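Local coordinates for protein type II restriction enzyme NgoMIV (Neisseria gonorrhoeae, PDB 1FIU) that cuts double-stranded DNA within the sequence 5'-GCCGGC-3', after the first G, as a magnesium-dependent homotetrameric type II restriction endonuclease, at residues F5-L16 / I72-K83; R145-I153 / Y167-G175. All coordinates share one frame; numbering follows the deposited sequence.

How the contacts relate
Contact 1 joins two long helices, 4-18 and 62-81, in the body of the subunit and is partly buried, its charged rim toward solvent. Contact 2 is peripheral, where the chain leaves strand 141-145 and later returns to strand 179-187, yet is itself largely buried. Their centres are about 30 Å apart. Contact 1 is an aromatic and aliphatic interface, with the C73 side chain close to that of the magnesium ligand C186. In contact 2 the backbones themselves pair, and an arginine-aspartate salt bridge and a water add polar links beside a few aliphatic contacts. Strand 141-145 connects the two places, since C73 packs on I141 and R145 ends that strand. Both contacts also touch the second subunit.

Contact 1: F5-L16 / I72-K83; sequences FTQERRIFHKKL and ICSEFVQSAFEK
F12 and F76 both carry CG anti to the backbone N (chi1 164° and 168°), and these torsions send the two rings into the space between their helices. The ring planes lie 52° apart, with centroids separated by 5.5 Å, and F12 CD1 rests on F76 CB. The F76 ring turns its edge to the backbone of the other helix, CD1 lying 3.6 Å from E8 O. I72 fills the next position: its CG2 branch approaches F12 CD1 at 3.6 Å, while I72 CD1 lies beside K15 CB and meets L16 CD2. Segments 5-16 and 72-81, from helices 4-18 and 62-81 of the PDDEXK nuclease fold, run nearly antiparallel, their axes 9.9 Å apart at closest approach. On the inner side C73 SG meets the F12 ring at its edge, a sulfur-aromatic contact; the C73 side chain is also about 4 Å from that of the magnesium ligand C186. Toward solvent, the extended K15 chain lays NZ 2.6 Å from E75 OE1 in a salt bridge, on the anti side but well out of the carboxylate plane; a water donates to I72 O and accepts weakly from K15 NZ. At the other end F5 CE2 packs against A80 CB at 3.8 Å, beside V160 of the second subunit.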
loop_
_atom_site.group_PDB
_atom_site.type_symbol
_atom_site.label_atom_id
_atom_site.label_comp_id
_atom_site.label_asym_id
_atom_site.label_seq_id
_atom_site.Cartn_x
_atom_site.Cartn_y
_atom_site.Cartn_z
ATOM N N PHE I 5 4.692 33.044 -18.244
ATOM C CA PHE I 5 5.221 32.013 -17.358
ATOM C C PHE I 5 6.747 32.110 -17.288
ATOM O O PHE I 5 7.343 31.746 -16.272
ATOM C CB PHE I 5 4.756 30.626 -17.791
ATOM C CG PHE I 5 3.343 30.284 -17.325
ATOM C CD1 PHE I 5 2.781 29.047 -17.611
ATOM C CD2 PHE I 5 2.592 31.204 -16.598
ATOM C CE1 PHE I 5 1.480 28.734 -17.177
ATOM C CE2 PHE I 5 1.304 30.901 -16.160
ATOM C CZ PHE I 5 0.753 29.669 -16.450
ATOM N N THR I 6 7.370 32.628 -18.353
ATOM C CA THR I 6 8.822 32.795 -18.340
ATOM C C THR I 6 9.126 33.964 -17.400
ATOM O O THR I 6 10.059 33.899 -16.583
ATOM C CB THR I 6 9.363 33.079 -19.764
ATOM O OG1 THR I 6 9.046 31.966 -20.610
ATOM C CG2 THR I 6 10.890 33.274 -19.753
ATOM N N GLN I 7 8.315 35.017 -17.478
ATOM C CA GLN I 7 8.494 36.171 -16.613
ATOM C C GLN I 7 8.308 35.764 -15.145
ATOM O O GLN I 7 9.070 36.177 -14.267
ATOM C CB GLN I 7 7.500 37.270 -16.994
ATOM C CG GLN I 7 7.738 37.810 -18.394
ATOM C CD GLN I 7 6.861 38.987 -18.736
ATOM O OE1 GLN I 7 6.664 39.889 -17.915
ATOM N NE2 GLN I 7 6.338 38.999 -19.961
ATOM N N GLU I 8 7.300 34.936 -14.881
ATOM C CA GLU I 8 7.048 34.486 -13.510
ATOM C C GLU I 8 8.204 33.630 -12.986
ATOM O O GLU I 8 8.549 33.703 -11.817
ATOM C CB GLU I 8 5.763 33.665 -13.443
ATOM C CG GLU I 8 4.491 34.478 -13.576
ATOM C CD GLU I 8 4.271 35.426 -12.412
ATOM O OE1 GLU I 8 4.659 35.082 -11.272
ATOM O OE2 GLU I 8 3.690 36.510 -12.636
ATOM N N ARG I 9 8.770 32.799 -13.856
ATOM C CA ARG I 9 9.889 31.937 -13.470
ATOM C C ARG I 9 11.091 32.804 -13.100
ATOM O O ARG I 9 11.802 32.514 -12.134
ATOM C CB ARG I 9 10.245 30.991 -14.628
ATOM C CG ARG I 9 11.281 29.914 -14.292
ATOM C CD ARG I 9 11.579 29.095 -15.522
ATOM N NE ARG I 9 12.432 27.938 -15.276
ATOM C CZ ARG I 9 13.761 27.938 -15.392
ATOM N NH1 ARG I 9 14.408 29.043 -15.751
ATOM N NH2 ARG I 9 14.437 26.823 -15.166
ATOM N N ARG I 10 11.302 33.883 -13.848
ATOM C CA ARG I 10 12.423 34.775 -13.536
ATOM C C ARG I 10 12.190 35.508 -12.225
ATOM O O ARG I 10 13.109 35.708 -11.443
ATOM C CB ARG I 10 12.642 35.760 -14.695
ATOM C CG ARG I 10 13.029 35.017 -15.958
ATOM C CD ARG I 10 13.353 35.906 -17.156
ATOM N NE ARG I 10 13.658 35.080 -18.326
ATOM C CZ ARG I 10 14.194 35.539 -19.452
ATOM N NH1 ARG I 10 14.492 36.827 -19.572
ATOM N NH2 ARG I 10 14.429 34.710 -20.463
ATOM N N ILE I 11 10.947 35.894 -11.965
ATOM C CA ILE I 11 10.613 36.568 -10.725
ATOM C C ILE I 11 10.882 35.627 -9.550
ATOM O O ILE I 11 11.358 36.046 -8.500
ATOM C CB ILE I 11 9.125 37.013 -10.741
ATOM C CG1 ILE I 11 8.955 38.179 -11.729
ATOM C CG2 ILE I 11 8.661 37.392 -9.344
ATOM C CD1 ILE I 11 7.504 38.554 -12.003
ATOM N N PHE I 12 10.555 34.351 -9.734
ATOM C CA PHE I 12 10.772 33.322 -8.721
ATOM C C PHE I 12 12.287 33.257 -8.392
ATOM O O PHE I 12 12.690 33.300 -7.232
ATOM C CB PHE I 12 10.226 32.002 -9.299
ATOM C CG PHE I 12 10.681 30.753 -8.589
ATOM C CD1 PHE I 12 10.136 30.371 -7.366
ATOM C CD2 PHE I 12 11.603 29.912 -9.201
ATOM C CE1 PHE I 12 10.499 29.165 -6.753
ATOM C CE2 PHE I 12 11.979 28.689 -8.598
ATOM C CZ PHE I 12 11.419 28.328 -7.376
ATOM N N HIS I 13 13.121 33.180 -9.430
ATOM C CA HIS I 13 14.566 33.122 -9.200
ATOM C C HIS I 13 15.079 34.396 -8.533
ATOM O O HIS I 13 15.920 34.346 -7.626
ATOM C CB HIS I 13 15.295 32.896 -10.522
ATOM C CG HIS I 13 15.158 31.507 -11.052
ATOM N ND1 HIS I 13 15.314 31.198 -12.387
ATOM C CD2 HIS I 13 14.894 30.339 -10.421
ATOM C CE1 HIS I 13 15.148 29.898 -12.555
ATOM N NE2 HIS I 13 14.895 29.353 -11.378
ATOM N N LYS I 14 14.559 35.538 -8.971
ATOM C CA LYS I 14 14.990 36.813 -8.410
ATOM C C LYS I 14 14.710 36.917 -6.915
ATOM O O LYS I 14 15.504 37.488 -6.173
ATOM C CB LYS I 14 14.334 37.971 -9.164
ATOM C CG LYS I 14 14.870 39.342 -8.799
ATOM C CD LYS I 14 14.298 40.411 -9.727
ATOM C CE LYS I 14 14.864 41.796 -9.411
ATOM N NZ LYS I 14 14.389 42.322 -8.095
ATOM N N LYS I 15 13.589 36.370 -6.452
ATOM C CA LYS I 15 13.300 36.410 -5.030
ATOM C C LYS I 15 14.314 35.573 -4.249
ATOM O O LYS I 15 14.715 35.925 -3.133
ATOM C CB LYS I 15 11.884 35.887 -4.767
ATOM C CG LYS I 15 10.797 36.774 -5.353
ATOM C CD LYS I 15 9.409 36.205 -5.010
ATOM C CE LYS I 15 8.292 37.089 -5.553
ATOM N NZ LYS I 15 6.950 36.455 -5.310
ATOM N N LEU I 16 14.719 34.449 -4.838
ATOM C CA LEU I 16 15.695 33.597 -4.184
ATOM C C LEU I 16 17.034 34.342 -4.125
ATOM O O LEU I 16 17.754 34.220 -3.149
ATOM C CB LEU I 16 15.859 32.271 -4.946
ATOM C CG LEU I 16 14.652 31.317 -4.915
ATOM C CD1 LEU I 16 14.941 30.118 -5.799
ATOM C CD2 LEU I 16 14.356 30.879 -3.485
ATOM N N ILE I 72 8.486 31.368 -1.176
ATOM C CA ILE I 72 8.707 31.795 -2.549
ATOM C C ILE I 72 8.051 30.830 -3.552
ATOM O O ILE I 72 7.510 31.262 -4.567
ATOM C CB ILE I 72 10.219 31.971 -2.780
ATOM C CG1 ILE I 72 10.674 33.175 -1.935
ATOM C CG2 ILE I 72 10.521 32.176 -4.240
ATOM C CD1 ILE I 72 12.191 33.351 -1.801
ATOM N N CYS I 73 8.101 29.527 -3.262
ATOM C CA CYS I 73 7.435 28.555 -4.125
ATOM C C CYS I 73 5.929 28.818 -4.122
ATOM O O CYS I 73 5.281 28.780 -5.180
ATOM C CB CYS I 73 7.704 27.127 -3.631
ATOM S SG CYS I 73 9.321 26.465 -4.179
ATOM N N SER I 74 5.384 29.109 -2.938
ATOM C CA SER I 74 3.954 29.384 -2.799
ATOM C C SER I 74 3.514 30.577 -3.641
ATOM O O SER I 74 2.473 30.535 -4.322
ATOM C CB SER I 74 3.623 29.665 -1.341
ATOM O OG SER I 74 2.218 29.694 -1.160
ATOM N N GLU I 75 4.302 31.648 -3.589
ATOM C CA GLU I 75 3.985 32.856 -4.339
ATOM C C GLU I 75 4.013 32.618 -5.841
ATOM O O GLU I 75 3.167 33.127 -6.559
ATOM C CB GLU I 75 4.953 33.982 -3.949
ATOM C CG GLU I 75 4.782 34.378 -2.508
ATOM C CD GLU I 75 5.750 35.449 -2.065
ATOM O OE1 GLU I 75 6.710 35.748 -2.809
ATOM O OE2 GLU I 75 5.545 35.986 -0.955
ATOM N N PHE I 76 4.987 31.839 -6.309
ATOM C CA PHE I 76 5.090 31.526 -7.721
ATOM C C PHE I 76 3.868 30.720 -8.157
ATOM O O PHE I 76 3.286 30.993 -9.203
ATOM C CB PHE I 76 6.356 30.704 -8.008
ATOM C CG PHE I 76 6.377 30.103 -9.373
ATOM C CD1 PHE I 76 6.681 30.877 -10.497
ATOM C CD2 PHE I 76 6.001 28.774 -9.553
ATOM C CE1 PHE I 76 6.602 30.326 -11.783
ATOM C CE2 PHE I 76 5.914 28.220 -10.818
ATOM C CZ PHE I 76 6.211 28.986 -11.937
ATOM N N VAL I 77 3.494 29.715 -7.359
ATOM C CA VAL I 77 2.352 28.883 -7.717
ATOM C C VAL I 77 1.071 29.709 -7.742
ATOM O O VAL I 77 0.288 29.636 -8.697
ATOM C CB VAL I 77 2.203 27.674 -6.757
ATOM C CG1 VAL I 77 0.832 26.978 -6.976
ATOM C CG2 VAL I 77 3.327 26.664 -7.034
ATOM N N GLN I 78 0.878 30.516 -6.713
ATOM C CA GLN I 78 -0.310 31.356 -6.639
ATOM C C GLN I 78 -0.433 32.269 -7.858
ATOM O O GLN I 78 -1.470 32.318 -8.524
ATOM C CB GLN I 78 -0.252 32.197 -5.372
ATOM C CG GLN I 78 -1.510 33.013 -5.095
ATOM C CD GLN I 78 -1.352 33.884 -3.855
ATOM O OE1 GLN I 78 -0.426 34.695 -3.770
ATOM N NE2 GLN I 78 -2.250 33.719 -2.887
ATOM N N SER I 79 0.655 32.962 -8.185
ATOM C CA SER I 79 0.639 33.892 -9.301
ATOM C C SER I 79 0.447 33.249 -10.670
ATOM O O SER I 79 -0.321 33.747 -11.500
ATOM C CB SER I 79 1.935 34.724 -9.271
ATOM O OG SER I 79 1.817 35.844 -10.126
ATOM N N ALA I 80 1.143 32.150 -10.941
ATOM C CA ALA I 80 1.014 31.511 -12.240
ATOM C C ALA I 80 -0.324 30.761 -12.416
ATOM O O ALA I 80 -0.955 30.836 -13.473
ATOM C CB ALA I 80 2.205 30.549 -12.477
ATOM N N PHE I 81 -0.768 30.064 -11.365
ATOM C CA PHE I 81 -2.008 29.303 -11.458
ATOM C C PHE I 81 -3.215 30.210 -11.652
ATOM O O PHE I 81 -4.199 29.832 -12.318
ATOM C CB PHE I 81 -2.182 28.434 -10.195
ATOM C CG PHE I 81 -3.289 27.420 -10.312
ATOM C CD1 PHE I 81 -3.281 26.462 -11.322
ATOM C CD2 PHE I 81 -4.338 27.421 -9.394
ATOM C CE1 PHE I 81 -4.303 25.512 -11.422
ATOM C CE2 PHE I 81 -5.357 26.478 -9.483
ATOM C CZ PHE I 81 -5.344 25.523 -10.494
ATOM N N GLU I 82 -3.127 31.404 -11.081
ATOM C CA GLU I 82 -4.194 32.392 -11.204
ATOM C C GLU I 82 -4.488 32.714 -12.673
ATOM O O GLU I 82 -5.622 33.066 -13.021
ATOM C CB GLU I 82 -3.816 33.672 -10.455
ATOM C CG GLU I 82 -4.912 34.727 -10.464
ATOM C CD GLU I 82 -4.571 35.943 -9.613
ATOM O OE1 GLU I 82 -3.389 36.106 -9.230
ATOM O OE2 GLU I 82 -5.490 36.747 -9.331
ATOM N N LYS I 83 -3.484 32.569 -13.545
ATOM C CA LYS I 83 -3.656 32.868 -14.967
ATOM C C LYS I 83 -4.280 31.729 -15.773
ATOM O O LYS I 83 -4.512 31.853 -16.978
ATOM C CB LYS I 83 -2.298 33.269 -15.579
ATOM C CG LYS I 83 -1.693 34.470 -14.861
ATOM C CD LYS I 83 -0.380 34.931 -15.461
ATOM C CE LYS I 83 0.111 36.205 -14.748
ATOM N NZ LYS I 83 -0.875 37.340 -14.885
HETATM O O HOH W 1 7.976 33.494 -6.599
#

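Contact 2: R145-I153 / Y167-G175; sequences RNLIADAEI and YASLRAGNG
I148 and R171 form a single backbone bridge that gives both backbone polar groups of I148 a partner. I148 N donates to L170 O at 2.9 Å, an almost straight bond (176°), and I148 O receives a weak one from A172 N at 3.3 Å. A water supplements the second link, donating to I148 O and to D150 OD1 while accepting weakly from A172 N. R171 grips D150 side-on: NE donates to OD1 at 3.0 Å and NH2 to OD2 at 2.8 Å. Both oxygens lie near the guanidinium plane, but the carboxylate is turned 53° from it, so NH2 meets OD2 from above the carboxylate plane. The bend at R171 chi3 (78°) carries the guanidinium back to D150, and I153 CD1 packs against R171 CG. D161 O and A165 O take further bonds from NH2 and NH1. L147 lays CB against A172 CB at 3.8 Å, and L170 CD2 covers one face of the R145 guanidinium, whose NH1 hydrogen-bonds to V286 O of the second subunit. The type I turn A168-R171, closed by R171 N to A168 O, thereby docks on the link between strand 141-145 and the short helix 150-153, with S169 and L170 packed on L179 of strand 179-187.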
loop_
_atom_site.group_PDB
_atom_site.type_symbol
_atom_site.label_atom_id
_atom_site.label_comp_id
_atom_site.label_asym_id
_atom_site.label_seq_id
_atom_site.Cartn_x
_atom_site.Cartn_y
_atom_site.Cartn_z
ATOM N N ARG I 145 -9.756 24.421 -3.049
ATOM C CA ARG I 145 -10.848 24.939 -3.885
ATOM C C ARG I 145 -12.065 25.173 -2.997
ATOM O O ARG I 145 -12.519 24.263 -2.319
ATOM C CB ARG I 145 -11.249 23.930 -4.975
ATOM C CG ARG I 145 -12.156 24.553 -6.046
ATOM C CD ARG I 145 -12.606 23.561 -7.082
ATOM N NE ARG I 145 -13.481 24.198 -8.066
ATOM C CZ ARG I 145 -13.895 23.618 -9.186
ATOM N NH1 ARG I 145 -13.514 22.375 -9.472
ATOM N NH2 ARG I 145 -14.690 24.280 -10.031
ATOM N N ASN I 146 -12.580 26.399 -3.008
ATOM C CA ASN I 146 -13.775 26.718 -2.248
ATOM C C ASN I 146 -14.985 26.157 -2.977
ATOM O O ASN I 146 -14.961 25.956 -4.189
ATOM C CB ASN I 146 -13.901 28.234 -2.101
ATOM C CG ASN I 146 -12.950 28.793 -1.062
ATOM O OD1 ASN I 146 -12.607 29.982 -1.091
ATOM N ND2 ASN I 146 -12.535 27.947 -0.120
ATOM N N LEU I 147 -16.052 25.904 -2.229
ATOM C CA LEU I 147 -17.253 25.324 -2.811
ATOM C C LEU I 147 -18.031 26.324 -3.644
ATOM O O LEU I 147 -17.776 27.525 -3.576
ATOM C CB LEU I 147 -18.095 24.729 -1.699
ATOM C CG LEU I 147 -17.281 23.782 -0.806
ATOM C CD1 LEU I 147 -18.208 23.144 0.203
ATOM C CD2 LEU I 147 -16.591 22.676 -1.640
ATOM N N ILE I 148 -18.976 25.828 -4.434
ATOM C CA ILE I 148 -19.713 26.690 -5.331
ATOM C C ILE I 148 -21.217 26.729 -5.123
ATOM O O ILE I 148 -21.838 25.772 -4.633
ATOM C CB ILE I 148 -19.412 26.309 -6.775
ATOM C CG1 ILE I 148 -20.066 24.972 -7.117
ATOM C CG2 ILE I 148 -17.897 26.214 -6.954
ATOM C CD1 ILE I 148 -19.817 24.482 -8.537
ATOM N N ALA I 149 -21.800 27.863 -5.500
ATOM C CA ALA I 149 -23.228 28.043 -5.344
ATOM C C ALA I 149 -24.012 27.278 -6.403
ATOM O O ALA I 149 -23.517 26.984 -7.514
ATOM C CB ALA I 149 -23.564 29.532 -5.428
ATOM N N ASP I 150 -25.261 26.969 -6.081
ATOM C CA ASP I 150 -26.114 26.291 -7.042
ATOM C C ASP I 150 -26.270 27.146 -8.310
ATOM O O ASP I 150 -26.371 26.621 -9.414
ATOM C CB ASP I 150 -27.483 26.018 -6.412
ATOM C CG ASP I 150 -27.458 24.850 -5.454
ATOM O OD1 ASP I 150 -26.365 24.291 -5.219
ATOM O OD2 ASP I 150 -28.541 24.498 -4.944
ATOM N N ALA I 151 -26.276 28.478 -8.153
ATOM C CA ALA I 151 -26.407 29.360 -9.293
ATOM C C ALA I 151 -25.206 29.295 -10.245
ATOM O O ALA I 151 -25.353 29.597 -11.432
ATOM C CB ALA I 151 -26.637 30.828 -8.805
ATOM N N GLU I 152 -24.033 28.916 -9.707
ATOM C CA GLU I 152 -22.835 28.774 -10.534
ATOM C C GLU I 152 -22.972 27.453 -11.312
ATOM O O GLU I 152 -22.710 27.386 -12.527
ATOM C CB GLU I 152 -21.572 28.752 -9.654
ATOM C CG GLU I 152 -20.268 28.413 -10.393
ATOM C CD GLU I 152 -20.005 29.314 -11.575
ATOM O OE1 GLU I 152 -20.549 30.453 -11.602
ATOM O OE2 GLU I 152 -19.242 28.893 -12.486
ATOM N N ILE I 153 -23.382 26.409 -10.613
ATOM C CA ILE I 153 -23.588 25.118 -11.274
ATOM C C ILE I 153 -24.634 25.318 -12.361
ATOM O O ILE I 153 -24.502 24.812 -13.480
ATOM C CB ILE I 153 -24.067 24.034 -10.252
ATOM C CG1 ILE I 153 -22.894 23.681 -9.323
ATOM C CG2 ILE I 153 -24.544 22.730 -10.994
ATOM C CD1 ILE I 153 -23.278 22.872 -8.090
ATOM N N TYR I 167 -25.258 15.187 -2.372
ATOM C CA TYR I 167 -24.016 14.907 -1.653
ATOM C C TYR I 167 -22.791 15.308 -2.465
ATOM O O TYR I 167 -21.657 15.006 -2.057
ATOM C CB TYR I 167 -23.930 13.405 -1.308
ATOM C CG TYR I 167 -25.053 12.954 -0.383
ATOM C CD1 TYR I 167 -26.045 12.106 -0.842
ATOM C CD2 TYR I 167 -25.132 13.419 0.925
ATOM C CE1 TYR I 167 -27.102 11.725 -0.027
ATOM C CE2 TYR I 167 -26.186 13.042 1.750
ATOM C CZ TYR I 167 -27.161 12.198 1.258
ATOM O OH TYR I 167 -28.224 11.824 2.048
ATOM N N ALA I 168 -23.012 15.983 -3.590
ATOM C CA ALA I 168 -21.904 16.400 -4.466
ATOM C C ALA I 168 -20.910 17.244 -3.675
ATOM O O ALA I 168 -21.272 18.231 -3.029
ATOM C CB ALA I 168 -22.429 17.199 -5.651
ATOM N N SER I 169 -19.645 16.866 -3.743
ATOM C CA SER I 169 -18.613 17.569 -3.007
ATOM C C SER I 169 -18.515 19.075 -3.244
ATOM O O SER I 169 -18.201 19.825 -2.319
ATOM C CB SER I 169 -17.249 16.945 -3.315
ATOM O OG SER I 169 -17.235 15.595 -2.865
ATOM N N LEU I 170 -18.771 19.511 -4.472
ATOM C CA LEU I 170 -18.639 20.934 -4.778
ATOM C C LEU I 170 -19.736 21.800 -4.241
ATOM O O LEU I 170 -19.584 23.023 -4.238
ATOM C CB LEU I 170 -18.589 21.161 -6.277
ATOM C CG LEU I 170 -17.266 20.769 -6.912
ATOM C CD1 LEU I 170 -17.409 20.724 -8.437
ATOM C CD2 LEU I 170 -16.210 21.826 -6.514
ATOM N N ARG I 171 -20.832 21.200 -3.782
ATOM C CA ARG I 171 -21.923 22.058 -3.332
ATOM C C ARG I 171 -21.755 22.612 -1.945
ATOM O O ARG I 171 -21.494 21.896 -0.993
ATOM C CB ARG I 171 -23.260 21.327 -3.504
ATOM C CG ARG I 171 -23.532 21.124 -4.981
ATOM C CD ARG I 171 -24.833 20.400 -5.251
ATOM N NE ARG I 171 -25.980 21.300 -5.098
ATOM C CZ ARG I 171 -27.233 20.897 -5.246
ATOM N NH1 ARG I 171 -27.466 19.620 -5.535
ATOM N NH2 ARG I 171 -28.236 21.760 -5.131
ATOM N N ALA I 172 -21.866 23.935 -1.877
ATOM C CA ALA I 172 -21.714 24.673 -0.637
ATOM C C ALA I 172 -22.908 24.442 0.295
ATOM O O ALA I 172 -24.042 24.278 -0.163
ATOM C CB ALA I 172 -21.569 26.163 -0.956
ATOM N N GLY I 173 -22.642 24.399 1.598
ATOM C CA GLY I 173 -23.718 24.227 2.563
ATOM C C GLY I 173 -24.067 22.886 3.201
ATOM O O GLY I 173 -24.696 22.882 4.264
ATOM N N ASN I 174 -23.701 21.755 2.599
ATOM C CA ASN I 174 -24.044 20.448 3.190
ATOM C C ASN I 174 -23.350 20.313 4.550
ATOM O O ASN I 174 -23.294 19.225 5.123
ATOM C CB ASN I 174 -23.588 19.309 2.257
ATOM C CG ASN I 174 -24.147 17.931 2.660
ATOM O OD1 ASN I 174 -24.900 17.802 3.631
ATOM N ND2 ASN I 174 -23.776 16.899 1.901
ATOM N N GLY I 175 -22.857 21.441 5.062
ATOM C CA GLY I 175 -22.106 21.457 6.307
ATOM C C GLY I 175 -20.701 21.151 5.813
ATOM O O GLY I 175 -19.753 20.913 6.568
HETATM O O HOH W 2 -24.104 24.620 -3.958
#